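Local coordinates for protein acyl-coenzyme A oxidase 3 (Yarrowia lipolytica, PDB 5YS9) that oxidises acyl-CoA esters to trans-2-enoyl-CoAs with FAD, passing the electrons to oxygen to give hydrogen peroxide in peroxisomal fatty acid beta-oxidation, at residues A[197-207]-A[259-267]; A[121-132]-A[150-160]. All coordinates share one frame; numbering follows the deposited sequence.

Interaction 1 of 2, residues A[197-207]-A[259-267]; sequences TKWWIGGAAHS and IDNGWIQFT. With FAD (flavin-adenine dinucleotide), chain C.
Lys-198 and Ile-264 form an antiparallel hydrogen-bonded pair, with Lys-198 N 2.9 Å from Ile-264 O, and Ile-201 and Gly-262 form a second. Between these pairs the register slips by one residue, a beta bulge. Ile-201 O takes Gly-262 N (2.8 Å) and Ala-204 N from opposite faces of its carbonyl plane, so one acceptor serves both the strand pair and the turn that follows. Glycine suits position 262, since a CB there would run into the backbone N of Ala-205. Asp-260 ties down the far end of the turn: its carboxylate OD2 receives His-206 N at 2.8 Å through the anti lone pair. Asp-260 CG sits between backbone N and carbonyl carbon (chi1 61°), which turns the acid toward this donor. On the apolar side, Ile-264 CD1 reaches Ala-204 CB at 3.9 Å and meets Ile-201 CG1. Trp-199 CE3 lies 3.6 Å from Trp-263 CB, the two indoles nearly parallel but slid apart. Trp-200 lays one indole face over FAD C8, and Gly-202 N donates to FAD O4 at 3.2 Å (161°). This corner and turn against the flavin belong to the middle beta-domain of the acyl-CoA oxidase and dehydrogenase fold.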
loop_
_atom_site.group_PDB
_atom_site.type_symbol
_atom_site.label_atom_id
_atom_site.label_comp_id
_atom_site.label_asym_id
_atom_site.label_seq_id
_atom_site.Cartn_x
_atom_site.Cartn_y
_atom_site.Cartn_z
ATOM N N THR A 197 16.451 24.966 0.139
ATOM C CA THR A 197 17.377 24.035 -0.462
ATOM C C THR A 197 16.621 23.195 -1.471
ATOM O O THR A 197 15.582 22.643 -1.164
ATOM C CB THR A 197 17.962 23.090 0.608
ATOM O OG1 THR A 197 18.742 23.834 1.538
ATOM C CG2 THR A 197 18.832 22.041 0.001
ATOM N N LYS A 198 17.167 23.077 -2.670
ATOM C CA LYS A 198 16.627 22.178 -3.656
ATOM C C LYS A 198 16.650 20.745 -3.072
ATOM O O LYS A 198 17.555 20.401 -2.237
ATOM C CB LYS A 198 17.369 22.239 -4.983
ATOM C CG LYS A 198 17.348 23.572 -5.692
ATOM C CD LYS A 198 15.926 24.052 -5.976
ATOM C CE LYS A 198 15.870 25.251 -6.920
ATOM N NZ LYS A 198 14.483 25.782 -7.100
ATOM N N TRP A 199 15.615 19.979 -3.445
ATOM C CA TRP A 199 15.331 18.716 -2.807
ATOM C C TRP A 199 14.709 17.767 -3.776
ATOM O O TRP A 199 13.965 18.179 -4.643
ATOM C CB TRP A 199 14.391 18.903 -1.596
ATOM C CG TRP A 199 14.655 17.842 -0.521
ATOM C CD1 TRP A 199 14.004 16.649 -0.364
ATOM C CD2 TRP A 199 15.683 17.851 0.469
ATOM N NE1 TRP A 199 14.563 15.921 0.668
ATOM C CE2 TRP A 199 15.580 16.654 1.212
ATOM C CE3 TRP A 199 16.672 18.764 0.821
ATOM C CZ2 TRP A 199 16.421 16.365 2.298
ATOM C CZ3 TRP A 199 17.527 18.456 1.910
ATOM C CH2 TRP A 199 17.387 17.279 2.619
ATOM N N TRP A 200 15.003 16.486 -3.580
ATOM C CA TRP A 200 14.624 15.380 -4.459
ATOM C C TRP A 200 15.146 15.473 -5.904
ATOM O O TRP A 200 14.552 14.868 -6.818
ATOM C CB TRP A 200 13.097 15.143 -4.470
ATOM C CG TRP A 200 12.539 14.742 -3.192
ATOM C CD1 TRP A 200 11.531 15.328 -2.522
ATOM C CD2 TRP A 200 12.941 13.615 -2.420
ATOM N NE1 TRP A 200 11.291 14.655 -1.338
ATOM C CE2 TRP A 200 12.167 13.605 -1.259
ATOM C CE3 TRP A 200 13.895 12.622 -2.591
ATOM C CZ2 TRP A 200 12.331 12.637 -0.270
ATOM C CZ3 TRP A 200 14.048 11.657 -1.590
ATOM C CH2 TRP A 200 13.281 11.684 -0.463
ATOM N N ILE A 201 16.267 16.171 -6.118
ATOM C CA ILE A 201 16.782 16.360 -7.502
ATOM C C ILE A 201 17.506 15.078 -7.997
ATOM O O ILE A 201 18.687 14.799 -7.633
ATOM C CB ILE A 201 17.732 17.588 -7.642
ATOM C CG1 ILE A 201 17.158 18.823 -6.932
ATOM C CG2 ILE A 201 17.951 17.917 -9.108
ATOM C CD1 ILE A 201 15.695 19.142 -7.248
ATOM N N GLY A 202 16.789 14.306 -8.819
ATOM C CA GLY A 202 17.339 13.094 -9.429
ATOM C C GLY A 202 18.553 13.394 -10.272
ATOM O O GLY A 202 18.522 14.309 -11.072
ATOM N N GLY A 203 19.650 12.661 -10.040
ATOM C CA GLY A 203 20.910 12.882 -10.774
ATOM C C GLY A 203 21.876 13.865 -10.134
ATOM O O GLY A 203 23.066 13.881 -10.471
ATOM N N ALA A 204 21.365 14.723 -9.247
ATOM C CA ALA A 204 22.199 15.775 -8.659
ATOM C C ALA A 204 23.228 15.239 -7.698
ATOM O O ALA A 204 24.286 15.835 -7.535
ATOM C CB ALA A 204 21.353 16.830 -7.959
ATOM N N ALA A 205 22.907 14.154 -7.017
ATOM C CA ALA A 205 23.740 13.743 -5.888
ATOM C C ALA A 205 25.087 13.329 -6.430
ATOM O O ALA A 205 26.086 13.842 -6.032
ATOM C CB ALA A 205 23.099 12.638 -5.096
ATOM N N HIS A 206 25.096 12.496 -7.429
ATOM C CA HIS A 206 26.336 11.962 -7.959
ATOM C C HIS A 206 26.549 12.115 -9.464
ATOM O O HIS A 206 27.643 11.841 -9.916
ATOM C CB HIS A 206 26.424 10.466 -7.629
ATOM C CG HIS A 206 26.703 10.167 -6.192
ATOM N ND1 HIS A 206 27.441 11.006 -5.381
ATOM C CD2 HIS A 206 26.401 9.081 -5.439
ATOM C CE1 HIS A 206 27.529 10.479 -4.175
ATOM N NE2 HIS A 206 26.917 9.308 -4.189
ATOM N N SER A 207 25.543 12.506 -10.240
ATOM C CA SER A 207 25.656 12.374 -11.703
ATOM C C SER A 207 25.789 13.663 -12.465
ATOM O O SER A 207 26.560 13.735 -13.421
ATOM C CB SER A 207 24.471 11.572 -12.252
ATOM O OG SER A 207 24.052 10.642 -11.285
ATOM N N ILE A 259 18.166 5.778 -8.399
ATOM C CA ILE A 259 18.222 7.210 -8.680
ATOM C C ILE A 259 18.916 7.974 -7.573
ATOM O O ILE A 259 18.596 7.816 -6.417
ATOM C CB ILE A 259 16.824 7.829 -8.816
ATOM C CG1 ILE A 259 15.984 7.078 -9.824
ATOM C CG2 ILE A 259 16.912 9.296 -9.200
ATOM C CD1 ILE A 259 14.508 7.252 -9.582
ATOM N N ASP A 260 19.844 8.831 -7.955
ATOM C CA ASP A 260 20.672 9.591 -7.003
ATOM C C ASP A 260 20.117 10.986 -6.684
ATOM O O ASP A 260 20.686 12.006 -7.053
ATOM C CB ASP A 260 22.140 9.681 -7.499
ATOM C CG ASP A 260 22.278 10.397 -8.839
ATOM O OD1 ASP A 260 21.449 10.147 -9.732
ATOM O OD2 ASP A 260 23.243 11.155 -9.025
ATOM N N ASN A 261 19.007 11.009 -5.964
ATOM C CA ASN A 261 18.322 12.231 -5.660
ATOM C C ASN A 261 19.189 12.984 -4.674
ATOM O O ASN A 261 19.615 12.445 -3.647
ATOM C CB ASN A 261 16.964 11.985 -5.036
ATOM C CG ASN A 261 16.013 11.329 -5.975
ATOM O OD1 ASN A 261 15.302 12.005 -6.744
ATOM N ND2 ASN A 261 15.942 9.989 -5.904
ATOM N N GLY A 262 19.453 14.237 -4.992
ATOM C CA GLY A 262 20.308 15.003 -4.179
ATOM C C GLY A 262 19.643 16.300 -3.832
ATOM O O GLY A 262 18.686 16.689 -4.498
ATOM N N TRP A 263 20.159 16.927 -2.769
ATOM C CA TRP A 263 19.827 18.294 -2.393
ATOM C C TRP A 263 20.859 19.226 -2.967
ATOM O O TRP A 263 21.977 18.816 -3.133
ATOM C CB TRP A 263 19.813 18.492 -0.877
ATOM C CG TRP A 263 21.060 18.139 -0.137
ATOM C CD1 TRP A 263 21.329 16.933 0.404
ATOM C CD2 TRP A 263 22.177 18.971 0.169
ATOM N NE1 TRP A 263 22.536 16.940 1.014
ATOM C CE2 TRP A 263 23.088 18.179 0.907
ATOM C CE3 TRP A 263 22.504 20.300 -0.088
ATOM C CZ2 TRP A 263 24.302 18.666 1.395
ATOM C CZ3 TRP A 263 23.729 20.805 0.401
ATOM C CH2 TRP A 263 24.599 19.991 1.138
ATOM N N ILE A 264 20.475 20.460 -3.272
ATOM C CA ILE A 264 21.404 21.484 -3.730
ATOM C C ILE A 264 21.150 22.825 -3.018
ATOM O O ILE A 264 20.018 23.271 -2.887
ATOM C CB ILE A 264 21.304 21.743 -5.256
ATOM C CG1 ILE A 264 21.083 20.430 -6.050
ATOM C CG2 ILE A 264 22.556 22.485 -5.748
ATOM C CD1 ILE A 264 20.815 20.661 -7.534
ATOM N N GLN A 265 22.231 23.470 -2.600
ATOM C CA GLN A 265 22.236 24.854 -2.208
ATOM C C GLN A 265 23.162 25.649 -3.124
ATOM O O GLN A 265 24.255 25.171 -3.467
ATOM C CB GLN A 265 22.731 24.972 -0.800
ATOM C CG GLN A 265 21.958 24.094 0.185
ATOM C CD GLN A 265 22.397 24.319 1.574
ATOM O OE1 GLN A 265 23.505 24.716 1.779
ATOM N NE2 GLN A 265 21.526 24.116 2.529
ATOM N N PHE A 266 22.693 26.854 -3.505
ATOM C CA PHE A 266 23.452 27.860 -4.260
ATOM C C PHE A 266 23.734 29.050 -3.370
ATOM O O PHE A 266 22.826 29.596 -2.775
ATOM C CB PHE A 266 22.619 28.384 -5.423
ATOM C CG PHE A 266 22.063 27.319 -6.296
ATOM C CD1 PHE A 266 20.825 26.721 -5.988
ATOM C CD2 PHE A 266 22.718 26.943 -7.444
ATOM C CE1 PHE A 266 20.303 25.725 -6.792
ATOM C CE2 PHE A 266 22.185 25.947 -8.267
ATOM C CZ PHE A 266 20.996 25.327 -7.924
ATOM N N THR A 267 24.968 29.472 -3.306
ATOM C CA THR A 267 25.341 30.645 -2.526
ATOM C C THR A 267 26.078 31.592 -3.458
ATOM O O THR A 267 27.204 31.304 -3.915
ATOM C CB THR A 267 26.219 30.259 -1.325
ATOM O OG1 THR A 267 25.592 29.179 -0.604
ATOM C CG2 THR A 267 26.433 31.473 -0.396
HETATM P PA FAD C . 3.488 19.442 -0.903
HETATM O O1A FAD C . 3.956 20.319 0.194
HETATM O O2A FAD C . 3.053 20.022 -2.194
HETATM O O5B FAD C . 2.244 18.659 -0.323
HETATM C C5B FAD C . 2.389 17.851 0.833
HETATM C C4B FAD C . 1.055 17.276 1.263
HETATM O O4B FAD C . 0.152 18.337 1.552
HETATM C C3B FAD C . 0.439 16.469 0.152
HETATM O O3B FAD C . -0.194 15.328 0.694
HETATM C C2B FAD C . -0.638 17.346 -0.405
HETATM O O2B FAD C . -1.750 16.548 -0.761
HETATM C C1B FAD C . -0.994 18.277 0.725
HETATM N N9A FAD C . -1.345 19.579 0.126
HETATM C C8A FAD C . -0.519 20.442 -0.477
HETATM N N7A FAD C . -1.196 21.510 -0.929
HETATM C C5A FAD C . -2.479 21.336 -0.617
HETATM C C6A FAD C . -3.730 22.084 -0.802
HETATM N N6A FAD C . -3.745 23.273 -1.427
HETATM N N1A FAD C . -4.857 21.537 -0.325
HETATM C C2A FAD C . -4.859 20.354 0.299
HETATM N N3A FAD C . -3.766 19.626 0.498
HETATM C C4A FAD C . -2.573 20.058 0.074
HETATM N N1 FAD C . 11.295 17.368 -8.127
HETATM C C2 FAD C . 12.070 17.898 -9.084
HETATM O O2 FAD C . 11.936 19.084 -9.375
HETATM N N3 FAD C . 12.981 17.206 -9.749
HETATM C C4 FAD C . 13.191 15.931 -9.510
HETATM O O4 FAD C . 14.048 15.321 -10.137
HETATM C C4X FAD C . 12.393 15.269 -8.478
HETATM N N5 FAD C . 12.569 13.986 -8.192
HETATM C C5X FAD C . 11.835 13.412 -7.237
HETATM C C6 FAD C . 12.058 12.085 -6.968
HETATM C C7 FAD C . 11.334 11.451 -5.998
HETATM C C7M FAD C . 11.600 9.997 -5.743
HETATM C C8 FAD C . 10.310 12.202 -5.241
HETATM C C8M FAD C . 9.499 11.527 -4.179
HETATM C C9 FAD C . 10.076 13.534 -5.514
HETATM C C9A FAD C . 10.807 14.171 -6.487
HETATM N N10 FAD C . 10.592 15.522 -6.786
HETATM C C10 FAD C . 11.400 16.088 -7.775
HETATM C "C1'" FAD C . 9.616 16.330 -6.058
HETATM C "C2'" FAD C . 8.154 16.095 -6.394
HETATM O "O2'" FAD C . 7.906 16.649 -7.674
HETATM C "C3'" FAD C . 7.300 16.784 -5.330
HETATM O "O3'" FAD C . 7.526 16.080 -4.122
HETATM C "C4'" FAD C . 5.787 16.843 -5.539
HETATM O "O4'" FAD C . 5.426 17.363 -6.811
HETATM C "C5'" FAD C . 5.152 17.780 -4.539
HETATM O "O5'" FAD C . 5.308 17.265 -3.236
HETATM P P FAD C . 5.777 18.170 -2.026
HETATM O O1P FAD C . 6.834 17.416 -1.319
HETATM O O2P FAD C . 6.036 19.539 -2.532
HETATM O O3P FAD C . 4.491 18.208 -1.102
#

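Interaction 2 of 2, residues A[121-132]-A[150-160]; sequences RLGVHTGLFMGA and AADVKGFYGCF. With FAD (flavin-adenine dinucleotide), chain C.
Three polar bonds tie His-125 and Arg-121 of the helix to the 150-160 segment. Gly-158 N donates to His-125 ND1 at 2.9 Å, close to the imidazole plane, while on the same ring His-125 NE2 makes a weak bond to Ala-150 O (2.7 Å). With CG anti to the backbone N (chi1 174°), the imidazole projects between these two backbone groups, accepting at one nitrogen and donating at the other. A leucine in its place would probably leave Gly-158 N and Ala-150 O without these partners and the loop before the strand less firmly fixed. The Tyr-157 hydroxyl donates to Arg-121 O at 2.6 Å, from above the carbonyl plane. FAD N3 donates a hydrogen bond to Phe-160 O (3.1 Å). The 121-132 part of helix 116-136, from the N-terminal helical part of the acyl-CoA oxidase fold, crosses strand 158-160 of the beta-domain at 76°, the two segment axes 6.4 Å apart at their closest. Gly-158 CA makes a CH-pi contact over the Phe-129 face, where a side chain would clash, and Phe-129 CE2 meets Phe-156 CE1 at 3.4 Å with the rings oblique. Among the apolar contacts, Leu-128 CB packs on Phe-160 CD1 (3.4 Å); the bent Met-130 chain brings SD near Ala-150 O and CB.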
loop_
_atom_site.group_PDB
_atom_site.type_symbol
_atom_site.label_atom_id
_atom_site.label_comp_id
_atom_site.label_asym_id
_atom_site.label_seq_id
_atom_site.Cartn_x
_atom_site.Cartn_y
_atom_site.Cartn_z
ATOM N N ARG A 121 16.537 7.610 -13.705
ATOM C CA ARG A 121 17.861 8.171 -13.584
ATOM C C ARG A 121 18.328 8.732 -14.903
ATOM O O ARG A 121 18.985 9.751 -14.953
ATOM C CB ARG A 121 18.866 7.185 -13.012
ATOM C CG ARG A 121 19.836 7.889 -12.093
ATOM C CD ARG A 121 21.011 7.032 -11.731
ATOM N NE ARG A 121 22.212 7.827 -11.624
ATOM C CZ ARG A 121 23.265 7.464 -10.925
ATOM N NH1 ARG A 121 23.249 6.332 -10.273
ATOM N NH2 ARG A 121 24.319 8.237 -10.883
ATOM N N LEU A 122 17.995 8.054 -15.979
ATOM C CA LEU A 122 18.176 8.638 -17.301
ATOM C C LEU A 122 17.173 9.755 -17.557
ATOM O O LEU A 122 17.537 10.858 -18.001
ATOM C CB LEU A 122 18.001 7.576 -18.374
ATOM C CG LEU A 122 18.517 7.998 -19.733
ATOM C CD1 LEU A 122 19.919 8.577 -19.592
ATOM C CD2 LEU A 122 18.472 6.800 -20.676
ATOM N N GLY A 123 15.921 9.447 -17.283
ATOM C CA GLY A 123 14.816 10.397 -17.480
ATOM C C GLY A 123 15.029 11.845 -17.030
ATOM O O GLY A 123 14.582 12.784 -17.711
ATOM N N VAL A 124 15.706 12.044 -15.914
ATOM C CA VAL A 124 15.896 13.396 -15.429
ATOM C C VAL A 124 16.688 14.254 -16.393
ATOM O O VAL A 124 16.401 15.421 -16.534
ATOM C CB VAL A 124 16.525 13.465 -14.022
ATOM C CG1 VAL A 124 15.658 12.769 -13.009
ATOM C CG2 VAL A 124 17.931 12.919 -14.013
ATOM N N HIS A 125 17.738 13.717 -16.991
ATOM C CA HIS A 125 18.361 14.383 -18.111
ATOM C C HIS A 125 17.552 14.311 -19.398
ATOM O O HIS A 125 17.296 15.293 -20.062
ATOM C CB HIS A 125 19.746 13.796 -18.369
ATOM C CG HIS A 125 20.395 14.330 -19.601
ATOM N ND1 HIS A 125 21.214 15.432 -19.592
ATOM C CD2 HIS A 125 20.286 13.952 -20.890
ATOM C CE1 HIS A 125 21.607 15.689 -20.820
ATOM N NE2 HIS A 125 21.056 14.808 -21.627
ATOM N N THR A 126 17.133 13.112 -19.719
ATOM C CA THR A 126 16.573 12.826 -21.012
ATOM C C THR A 126 15.251 13.554 -21.256
ATOM O O THR A 126 15.001 14.044 -22.341
ATOM C CB THR A 126 16.597 11.303 -21.270
ATOM O OG1 THR A 126 17.467 11.031 -22.366
ATOM C CG2 THR A 126 15.245 10.718 -21.531
ATOM N N GLY A 127 14.407 13.618 -20.237
ATOM C CA GLY A 127 13.169 14.342 -20.374
ATOM C C GLY A 127 13.081 15.681 -19.686
ATOM O O GLY A 127 12.716 16.665 -20.306
ATOM N N LEU A 128 13.374 15.722 -18.395
ATOM C CA LEU A 128 13.219 16.967 -17.665
ATOM C C LEU A 128 14.193 18.076 -18.019
ATOM O O LEU A 128 13.782 19.160 -18.352
ATOM C CB LEU A 128 13.284 16.706 -16.169
ATOM C CG LEU A 128 12.358 15.678 -15.563
ATOM C CD1 LEU A 128 12.769 15.419 -14.132
ATOM C CD2 LEU A 128 10.948 16.205 -15.617
ATOM N N PHE A 129 15.478 17.777 -18.045
ATOM C CA PHE A 129 16.485 18.799 -18.422
ATOM C C PHE A 129 16.451 19.139 -19.896
ATOM O O PHE A 129 16.413 20.296 -20.236
ATOM C CB PHE A 129 17.918 18.395 -18.085
ATOM C CG PHE A 129 18.954 19.438 -18.505
ATOM C CD1 PHE A 129 19.233 20.525 -17.691
ATOM C CD2 PHE A 129 19.637 19.324 -19.725
ATOM C CE1 PHE A 129 20.185 21.477 -18.055
ATOM C CE2 PHE A 129 20.581 20.288 -20.115
ATOM C CZ PHE A 129 20.861 21.365 -19.266
ATOM N N MET A 130 16.524 18.121 -20.745
ATOM C CA MET A 130 16.387 18.293 -22.196
ATOM C C MET A 130 15.031 18.920 -22.576
ATOM O O MET A 130 14.968 19.737 -23.475
ATOM C CB MET A 130 16.567 16.978 -22.943
ATOM C CG MET A 130 17.995 16.472 -23.030
ATOM S SD MET A 130 19.202 17.727 -23.498
ATOM C CE MET A 130 18.814 17.890 -25.236
ATOM N N GLY A 131 13.976 18.558 -21.856
ATOM C CA GLY A 131 12.673 19.182 -22.007
ATOM C C GLY A 131 12.664 20.647 -21.723
ATOM O O GLY A 131 11.996 21.386 -22.414
ATOM N N ALA A 132 13.381 21.062 -20.688
ATOM C CA ALA A 132 13.446 22.476 -20.296
ATOM C C ALA A 132 14.226 23.314 -21.291
ATOM O O ALA A 132 13.754 24.349 -21.672
ATOM C CB ALA A 132 14.069 22.614 -18.931
ATOM N N ALA A 150 25.001 18.140 -24.605
ATOM C CA ALA A 150 23.835 17.824 -23.796
ATOM C C ALA A 150 22.864 16.815 -24.425
ATOM O O ALA A 150 22.175 16.106 -23.709
ATOM C CB ALA A 150 23.116 19.096 -23.431
ATOM N N ALA A 151 22.788 16.746 -25.746
ATOM C CA ALA A 151 21.907 15.766 -26.399
ATOM C C ALA A 151 22.501 14.360 -26.311
ATOM O O ALA A 151 21.807 13.415 -26.067
ATOM C CB ALA A 151 21.674 16.140 -27.858
ATOM N N ASP A 152 23.799 14.243 -26.482
ATOM C CA ASP A 152 24.467 12.971 -26.535
ATOM C C ASP A 152 25.012 12.484 -25.157
ATOM O O ASP A 152 25.668 11.456 -25.085
ATOM C CB ASP A 152 25.623 13.100 -27.535
ATOM C CG ASP A 152 25.173 13.570 -28.902
ATOM O OD1 ASP A 152 23.969 13.722 -29.148
ATOM O OD2 ASP A 152 26.039 13.792 -29.749
ATOM N N VAL A 153 24.758 13.233 -24.088
ATOM C CA VAL A 153 25.330 12.983 -22.753
ATOM C C VAL A 153 26.816 12.672 -22.873
ATOM O O VAL A 153 27.269 11.602 -22.448
ATOM C CB VAL A 153 24.553 11.882 -21.975
ATOM C CG1 VAL A 153 24.880 11.941 -20.503
ATOM C CG2 VAL A 153 23.039 12.056 -22.140
ATOM N N LYS A 154 27.548 13.621 -23.466
ATOM C CA LYS A 154 28.991 13.551 -23.698
ATOM C C LYS A 154 29.615 14.673 -22.916
ATOM O O LYS A 154 29.357 15.816 -23.209
ATOM C CB LYS A 154 29.324 13.770 -25.169
ATOM C CG LYS A 154 28.589 12.874 -26.165
ATOM C CD LYS A 154 29.259 11.536 -26.416
ATOM C CE LYS A 154 30.267 11.594 -27.560
ATOM N NZ LYS A 154 30.605 10.237 -28.090
ATOM N N GLY A 155 30.426 14.365 -21.914
ATOM C CA GLY A 155 30.946 15.386 -20.989
ATOM C C GLY A 155 29.883 16.321 -20.406
ATOM O O GLY A 155 30.187 17.478 -20.137
ATOM N N PHE A 156 28.651 15.836 -20.203
ATOM C CA PHE A 156 27.497 16.674 -19.821
ATOM C C PHE A 156 26.364 15.769 -19.313
ATOM O O PHE A 156 26.109 14.725 -19.900
ATOM C CB PHE A 156 26.976 17.442 -21.043
ATOM C CG PHE A 156 26.095 18.627 -20.723
ATOM C CD1 PHE A 156 24.763 18.443 -20.352
ATOM C CD2 PHE A 156 26.587 19.936 -20.862
ATOM C CE1 PHE A 156 23.943 19.522 -20.097
ATOM C CE2 PHE A 156 25.768 21.024 -20.594
ATOM C CZ PHE A 156 24.446 20.826 -20.222
ATOM N N TYR A 157 25.702 16.172 -18.233
ATOM C CA TYR A 157 24.615 15.407 -17.646
ATOM C C TYR A 157 23.803 16.399 -16.831
ATOM O O TYR A 157 24.316 17.074 -15.918
ATOM C CB TYR A 157 25.130 14.267 -16.758
ATOM C CG TYR A 157 24.136 13.152 -16.530
ATOM C CD1 TYR A 157 23.036 13.321 -15.696
ATOM C CD2 TYR A 157 24.285 11.921 -17.155
ATOM C CE1 TYR A 157 22.113 12.282 -15.477
ATOM C CE2 TYR A 157 23.376 10.880 -16.960
ATOM C CZ TYR A 157 22.280 11.061 -16.124
ATOM O OH TYR A 157 21.389 10.022 -15.926
ATOM N N GLY A 158 22.538 16.501 -17.196
ATOM C CA GLY A 158 21.627 17.525 -16.699
ATOM C C GLY A 158 20.696 16.912 -15.673
ATOM O O GLY A 158 20.552 15.698 -15.596
ATOM N N CYS A 159 20.096 17.754 -14.872
ATOM C CA CYS A 159 19.023 17.366 -13.983
ATOM C C CYS A 159 18.081 18.600 -13.882
ATOM O O CYS A 159 18.302 19.629 -14.569
ATOM C CB CYS A 159 19.619 16.957 -12.617
ATOM S SG CYS A 159 20.418 18.317 -11.710
ATOM N N PHE A 160 17.019 18.447 -13.111
ATOM C CA PHE A 160 15.910 19.367 -13.110
ATOM C C PHE A 160 15.667 19.791 -11.681
ATOM O O PHE A 160 15.208 19.001 -10.876
ATOM C CB PHE A 160 14.722 18.578 -13.659
ATOM C CG PHE A 160 13.499 19.383 -13.939
ATOM C CD1 PHE A 160 13.325 19.985 -15.157
ATOM C CD2 PHE A 160 12.490 19.468 -13.008
ATOM C CE1 PHE A 160 12.186 20.697 -15.432
ATOM C CE2 PHE A 160 11.351 20.181 -13.270
ATOM C CZ PHE A 160 11.199 20.795 -14.486
HETATM P PA FAD C . 3.488 19.442 -0.903
HETATM O O1A FAD C . 3.956 20.319 0.194
HETATM O O2A FAD C . 3.053 20.022 -2.194
HETATM O O5B FAD C . 2.244 18.659 -0.323
HETATM C C5B FAD C . 2.389 17.851 0.833
HETATM C C4B FAD C . 1.055 17.276 1.263
HETATM O O4B FAD C . 0.152 18.337 1.552
HETATM C C3B FAD C . 0.439 16.469 0.152
HETATM O O3B FAD C . -0.194 15.328 0.694
HETATM C C2B FAD C . -0.638 17.346 -0.405
HETATM O O2B FAD C . -1.750 16.548 -0.761
HETATM C C1B FAD C . -0.994 18.277 0.725
HETATM N N9A FAD C . -1.345 19.579 0.126
HETATM C C8A FAD C . -0.519 20.442 -0.477
HETATM N N7A FAD C . -1.196 21.510 -0.929
HETATM C C5A FAD C . -2.479 21.336 -0.617
HETATM C C6A FAD C . -3.730 22.084 -0.802
HETATM N N6A FAD C . -3.745 23.273 -1.427
HETATM N N1A FAD C . -4.857 21.537 -0.325
HETATM C C2A FAD C . -4.859 20.354 0.299
HETATM N N3A FAD C . -3.766 19.626 0.498
HETATM C C4A FAD C . -2.573 20.058 0.074
HETATM N N1 FAD C . 11.295 17.368 -8.127
HETATM C C2 FAD C . 12.070 17.898 -9.084
HETATM O O2 FAD C . 11.936 19.084 -9.375
HETATM N N3 FAD C . 12.981 17.206 -9.749
HETATM C C4 FAD C . 13.191 15.931 -9.510
HETATM O O4 FAD C . 14.048 15.321 -10.137
HETATM C C4X FAD C . 12.393 15.269 -8.478
HETATM N N5 FAD C . 12.569 13.986 -8.192
HETATM C C5X FAD C . 11.835 13.412 -7.237
HETATM C C6 FAD C . 12.058 12.085 -6.968
HETATM C C7 FAD C . 11.334 11.451 -5.998
HETATM C C7M FAD C . 11.600 9.997 -5.743
HETATM C C8 FAD C . 10.310 12.202 -5.241
HETATM C C8M FAD C . 9.499 11.527 -4.179
HETATM C C9 FAD C . 10.076 13.534 -5.514
HETATM C C9A FAD C . 10.807 14.171 -6.487
HETATM N N10 FAD C . 10.592 15.522 -6.786
HETATM C C10 FAD C . 11.400 16.088 -7.775
HETATM C "C1'" FAD C . 9.616 16.330 -6.058
HETATM C "C2'" FAD C . 8.154 16.095 -6.394
HETATM O "O2'" FAD C . 7.906 16.649 -7.674
HETATM C "C3'" FAD C . 7.300 16.784 -5.330
HETATM O "O3'" FAD C . 7.526 16.080 -4.122
HETATM C "C4'" FAD C . 5.787 16.843 -5.539
HETATM O "O4'" FAD C . 5.426 17.363 -6.811
HETATM C "C5'" FAD C . 5.152 17.780 -4.539
HETATM O "O5'" FAD C . 5.308 17.265 -3.236
HETATM P P FAD C . 5.777 18.170 -2.026
HETATM O O1P FAD C . 6.834 17.416 -1.319
HETATM O O2P FAD C . 6.036 19.539 -2.532
HETATM O O3P FAD C . 4.491 18.208 -1.102
#

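Interaction 2 closes before interaction 1 opens along the chain, and their centres lie about 14 Å apart. Both reach the same mixed sheet: strand 158-161 pairs with 210-219, while 198-201 pairs with 262-272. Arg-121 bridges the contacts directly, its NE in a salt bridge with Asp-260 OD1 and its NH2 probably hydrogen-bonded to Ser-207 OG. Gly-202 O also packs against Cys-159 and Val-124. The helix-to-sheet join is thus coupled to the turn of interaction 1, and the two together hold the pyrimidine side of one flavin. Both contacts also touch the second subunit, whose residues, such as Arg-331 and Arg-354 of that subunit, help bind the same FAD.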